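Local coordinates for protein cellulase (Xanthomonas axonopodis pv. citri, PDB 4W7W) that binds cello-oligosaccharides and, as a glycoside hydrolase family 5 cellulase, probably hydrolyses the beta-1,4-glucosidic bonds of cellulose, at residues 270-284 with 320-332. Sequence-based numbering, arbitrary orientation.
Sequences ANNPVCDKALEGMLT and SDKPQMAILSKYA
E280 faces I327 and L283 faces Y331, their CA atoms 7.0 Å and 7.1 Å apart respectively, where helix 273-288 and the C-terminal helical segment around 325-328 lie alongside each other on the outside of the (beta/alpha)8 barrel. I327 packs knob-into-hole among D276, L279, E280 and L283: its CG2, anti to the backbone N, meets L279 CD2 at 3.7 Å, while CD1 reaches D276 CG. Deeper in, L283 CD1 touches L328 CD2; L283 also rests on W296, and L279 and L328 on W298, of barrel strand 293-301. L283 CB stands over the centre of the Y331 ring, a CH-pi contact 5° off the ring normal. Near N271, whose side-chain carboxamide packs against CB and CG of the P323 ring, Q324 NE2 hydrogen-bonds to the carbonyl oxygens of T269, just after strand 262-268, and of P310. E280, its chain bent at chi2 (-93°), divides its carboxylate between two side chains of 320-332, and a water donates to OE1 as a third partner. E280 OE2 offers its syn lone pair to K330 NZ in a 2.7 Å salt bridge, and E280 OE1 accepts a hydrogen bond from Y331 OH nearly along its C-O axis, Y331 OH to E280 OE1 2.7 Å.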
loop_
_atom_site.group_PDB
_atom_site.type_symbol
_atom_site.label_atom_id
_atom_site.label_comp_id
_atom_site.label_asym_id
_atom_site.label_seq_id
_atom_site.Cartn_x
_atom_site.Cartn_y
_atom_site.Cartn_z
ATOM N N ALA A 270 16.892 -4.012 -5.605
ATOM C CA ALA A 270 17.654 -5.219 -5.335
ATOM C C ALA A 270 19.009 -4.900 -4.739
ATOM O O ALA A 270 19.435 -3.745 -4.689
ATOM C CB ALA A 270 17.810 -6.019 -6.608
ATOM N N ASN A 271 19.676 -5.947 -4.280
ATOM C CA ASN A 271 20.928 -5.770 -3.561
ATOM C C ASN A 271 22.152 -5.710 -4.461
ATOM O O ASN A 271 22.914 -6.670 -4.560
ATOM C CB ASN A 271 21.083 -6.906 -2.551
ATOM C CG ASN A 271 22.344 -6.797 -1.741
ATOM O OD1 ASN A 271 22.798 -5.705 -1.448
ATOM N ND2 ASN A 271 22.928 -7.928 -1.406
ATOM N N ASN A 272 22.345 -4.563 -5.108
ATOM C CA ASN A 272 23.505 -4.343 -5.978
ATOM C C ASN A 272 23.844 -2.860 -5.995
ATOM O O ASN A 272 23.020 -2.039 -5.598
ATOM C CB ASN A 272 23.272 -4.930 -7.386
ATOM C CG ASN A 272 22.098 -4.319 -8.127
ATOM O OD1 ASN A 272 22.084 -3.120 -8.440
ATOM N ND2 ASN A 272 21.077 -5.140 -8.398
ATOM N N PRO A 273 25.051 -2.510 -6.451
ATOM C CA PRO A 273 25.491 -1.127 -6.296
ATOM C C PRO A 273 24.605 -0.083 -6.988
ATOM O O PRO A 273 24.306 0.948 -6.400
ATOM C CB PRO A 273 26.901 -1.156 -6.879
ATOM C CG PRO A 273 27.393 -2.522 -6.485
ATOM C CD PRO A 273 26.197 -3.412 -6.689
ATOM N N VAL A 274 24.198 -0.346 -8.218
ATOM C CA VAL A 274 23.375 0.621 -8.946
ATOM C C VAL A 274 22.044 0.809 -8.220
ATOM O O VAL A 274 21.573 1.939 -8.042
ATOM C CB VAL A 274 23.163 0.186 -10.405
ATOM C CG1 VAL A 274 22.120 1.056 -11.075
ATOM C CG2 VAL A 274 24.474 0.272 -11.166
ATOM N N CYS A 275 21.441 -0.301 -7.795
ATOM C CA CYS A 275 20.189 -0.220 -7.040
ATOM C C CYS A 275 20.343 0.511 -5.698
ATOM O O CYS A 275 19.445 1.275 -5.325
ATOM C CB CYS A 275 19.613 -1.595 -6.778
ATOM S SG CYS A 275 18.747 -2.288 -8.190
ATOM N N ASP A 276 21.436 0.264 -4.971
ATOM C CA ASP A 276 21.618 0.946 -3.694
ATOM C C ASP A 276 21.714 2.456 -3.904
ATOM O O ASP A 276 21.178 3.233 -3.118
ATOM C CB ASP A 276 22.854 0.455 -2.942
ATOM C CG ASP A 276 22.624 -0.817 -2.117
ATOM O OD1 ASP A 276 21.471 -1.282 -1.998
ATOM O OD2 ASP A 276 23.639 -1.305 -1.562
ATOM N N LYS A 277 22.419 2.886 -4.948
ATOM C CA LYS A 277 22.483 4.322 -5.262
ATOM C C LYS A 277 21.102 4.873 -5.596
ATOM O O LYS A 277 20.720 5.950 -5.137
ATOM C CB LYS A 277 23.425 4.606 -6.432
ATOM C CG LYS A 277 24.884 4.532 -6.082
ATOM C CD LYS A 277 25.718 4.914 -7.289
ATOM C CE LYS A 277 25.729 6.425 -7.486
ATOM N NZ LYS A 277 26.768 6.857 -8.459
ATOM N N ALA A 278 20.346 4.118 -6.380
ATOM C CA ALA A 278 18.995 4.555 -6.731
ATOM C C ALA A 278 18.106 4.642 -5.511
ATOM O O ALA A 278 17.272 5.542 -5.403
ATOM C CB ALA A 278 18.401 3.628 -7.763
ATOM N N LEU A 279 18.274 3.699 -4.596
ATOM C CA LEU A 279 17.498 3.678 -3.367
ATOM C C LEU A 279 17.815 4.897 -2.514
ATOM O O LEU A 279 16.908 5.618 -2.073
ATOM C CB LEU A 279 17.755 2.377 -2.600
ATOM C CG LEU A 279 17.042 2.273 -1.260
ATOM C CD1 LEU A 279 15.534 2.386 -1.429
ATOM C CD2 LEU A 279 17.403 0.987 -0.555
ATOM N N GLU A 280 19.107 5.145 -2.299
ATOM C CA GLU A 280 19.520 6.325 -1.557
ATOM C C GLU A 280 18.922 7.579 -2.202
ATOM O O GLU A 280 18.420 8.486 -1.522
ATOM C CB GLU A 280 21.052 6.430 -1.532
ATOM C CG GLU A 280 21.758 5.347 -0.728
ATOM C CD GLU A 280 22.048 5.704 0.724
ATOM O OE1 GLU A 280 21.481 6.682 1.265
ATOM O OE2 GLU A 280 22.800 4.941 1.351
ATOM N N GLY A 281 18.974 7.632 -3.530
ATOM C CA GLY A 281 18.487 8.815 -4.229
ATOM C C GLY A 281 16.999 9.035 -4.062
ATOM O O GLY A 281 16.539 10.169 -3.886
ATOM N N MET A 282 16.213 7.964 -4.116
ATOM C CA MET A 282 14.772 8.120 -3.999
ATOM C C MET A 282 14.354 8.417 -2.561
ATOM O O MET A 282 13.448 9.228 -2.346
ATOM C CB MET A 282 14.055 6.958 -4.674
ATOM C CG MET A 282 13.998 5.662 -3.956
ATOM S SD MET A 282 13.363 4.385 -5.089
ATOM C CE MET A 282 11.731 4.990 -5.460
ATOM N N LEU A 283 15.036 7.831 -1.577
ATOM C CA LEU A 283 14.746 8.141 -0.178
ATOM C C LEU A 283 15.123 9.582 0.154
ATOM O O LEU A 283 14.375 10.292 0.837
ATOM C CB LEU A 283 15.477 7.155 0.723
ATOM C CG LEU A 283 15.028 5.699 0.618
ATOM C CD1 LEU A 283 15.953 4.815 1.414
ATOM C CD2 LEU A 283 13.619 5.524 1.110
ATOM N N THR A 284 16.270 10.030 -0.358
ATOM C CA THR A 284 16.697 11.406 -0.201
ATOM C C THR A 284 15.704 12.367 -0.873
ATOM O O THR A 284 15.334 13.409 -0.304
ATOM C CB THR A 284 18.105 11.592 -0.781
ATOM O OG1 THR A 284 19.019 10.830 0.002
ATOM C CG2 THR A 284 18.517 13.060 -0.769
ATOM N N SER A 320 19.996 -11.860 11.416
ATOM C CA SER A 320 20.741 -10.828 10.710
ATOM C C SER A 320 19.835 -9.957 9.860
ATOM O O SER A 320 18.799 -10.387 9.336
ATOM C CB SER A 320 21.839 -11.432 9.852
ATOM O OG SER A 320 21.306 -12.209 8.797
ATOM N N ASP A 321 20.260 -8.715 9.706
ATOM C CA ASP A 321 19.563 -7.776 8.865
ATOM C C ASP A 321 19.810 -8.065 7.387
ATOM O O ASP A 321 20.917 -8.460 6.999
ATOM C CB ASP A 321 20.032 -6.356 9.128
ATOM C CG ASP A 321 19.748 -5.868 10.525
ATOM O OD1 ASP A 321 18.868 -6.424 11.241
ATOM O OD2 ASP A 321 20.397 -4.870 10.886
ATOM N N LYS A 322 18.796 -7.818 6.561
ATOM C CA LYS A 322 18.957 -7.914 5.122
ATOM C C LYS A 322 19.693 -6.681 4.599
ATOM O O LYS A 322 19.687 -5.620 5.234
ATOM C CB LYS A 322 17.604 -8.093 4.447
ATOM C CG LYS A 322 16.951 -9.441 4.743
ATOM C CD LYS A 322 17.723 -10.575 4.086
ATOM C CE LYS A 322 17.042 -11.921 4.256
ATOM N NZ LYS A 322 17.034 -12.347 5.665
ATOM N N PRO A 323 20.355 -6.822 3.443
ATOM C CA PRO A 323 21.216 -5.742 2.942
ATOM C C PRO A 323 20.549 -4.390 2.781
ATOM O O PRO A 323 21.102 -3.363 3.172
ATOM C CB PRO A 323 21.715 -6.304 1.606
ATOM C CG PRO A 323 21.746 -7.784 1.848
ATOM C CD PRO A 323 20.497 -8.048 2.631
ATOM N N GLN A 324 19.337 -4.372 2.254
ATOM C CA GLN A 324 18.690 -3.091 1.988
ATOM C C GLN A 324 18.277 -2.383 3.268
ATOM O O GLN A 324 18.118 -1.169 3.285
ATOM C CB GLN A 324 17.475 -3.260 1.074
ATOM C CG GLN A 324 17.807 -3.803 -0.318
ATOM C CD GLN A 324 17.638 -5.299 -0.444
ATOM O OE1 GLN A 324 18.072 -6.046 0.438
ATOM N NE2 GLN A 324 17.052 -5.750 -1.537
ATOM N N MET A 325 18.117 -3.142 4.349
ATOM C CA MET A 325 17.726 -2.551 5.603
ATOM C C MET A 325 18.753 -1.569 6.135
ATOM O O MET A 325 18.379 -0.627 6.818
ATOM C CB MET A 325 17.479 -3.632 6.651
ATOM C CG MET A 325 17.089 -3.092 8.027
ATOM S SD MET A 325 15.718 -1.923 8.042
ATOM C CE MET A 325 14.653 -3.051 7.206
ATOM N N ALA A 326 20.027 -1.773 5.833
ATOM C CA ALA A 326 21.034 -0.833 6.286
ATOM C C ALA A 326 20.836 0.554 5.683
ATOM O O ALA A 326 21.266 1.545 6.246
ATOM C CB ALA A 326 22.413 -1.355 5.964
ATOM N N ILE A 327 20.220 0.621 4.513
ATOM C CA ILE A 327 19.886 1.895 3.898
ATOM C C ILE A 327 18.547 2.412 4.420
ATOM O O ILE A 327 18.448 3.562 4.842
ATOM C CB ILE A 327 19.908 1.794 2.359
ATOM C CG1 ILE A 327 21.353 1.517 1.909
ATOM C CG2 ILE A 327 19.416 3.096 1.738
ATOM C CD1 ILE A 327 21.480 1.049 0.485
ATOM N N LEU A 328 17.530 1.566 4.426
ATOM C CA LEU A 328 16.222 1.995 4.913
ATOM C C LEU A 328 16.295 2.571 6.315
ATOM O O LEU A 328 15.670 3.585 6.617
ATOM C CB LEU A 328 15.216 0.843 4.882
ATOM C CG LEU A 328 14.892 0.256 3.514
ATOM C CD1 LEU A 328 14.006 -0.965 3.673
ATOM C CD2 LEU A 328 14.229 1.275 2.609
ATOM N N SER A 329 17.037 1.909 7.196
ATOM C CA SER A 329 17.115 2.306 8.589
ATOM C C SER A 329 17.726 3.704 8.760
ATOM O O SER A 329 17.425 4.405 9.708
ATOM C CB SER A 329 17.928 1.263 9.363
ATOM O OG SER A 329 17.816 1.426 10.762
ATOM N N LYS A 330 18.599 4.113 7.835
ATOM C CA LYS A 330 19.173 5.478 7.904
ATOM C C LYS A 330 18.150 6.593 7.706
ATOM O O LYS A 330 18.392 7.726 8.110
ATOM C CB LYS A 330 20.248 5.683 6.836
ATOM C CG LYS A 330 21.467 4.838 7.068
ATOM C CD LYS A 330 22.651 5.291 6.228
ATOM C CE LYS A 330 22.364 5.184 4.732
ATOM N NZ LYS A 330 23.611 5.218 3.919
ATOM N N TYR A 331 17.045 6.274 7.044
ATOM C CA TYR A 331 15.965 7.214 6.795
ATOM C C TYR A 331 14.769 6.995 7.742
ATOM O O TYR A 331 13.695 7.549 7.524
ATOM C CB TYR A 331 15.545 7.105 5.332
ATOM C CG TYR A 331 16.636 7.505 4.362
ATOM C CD1 TYR A 331 17.603 6.591 3.945
ATOM C CD2 TYR A 331 16.702 8.788 3.849
ATOM C CE1 TYR A 331 18.610 6.943 3.064
ATOM C CE2 TYR A 331 17.700 9.151 2.949
ATOM C CZ TYR A 331 18.651 8.230 2.554
ATOM O OH TYR A 331 19.617 8.611 1.661
ATOM N N ALA A 332 14.973 6.208 8.804
ATOM C CA ALA A 332 13.916 5.851 9.766
ATOM C C ALA A 332 14.294 6.191 11.199
ATOM O O ALA A 332 13.590 6.928 11.892
ATOM C CB ALA A 332 13.600 4.374 9.659
ATOM O OXT ALA A 332 15.295 5.714 11.717
HETATM O O HOH W 1 22.678 8.251 3.277
#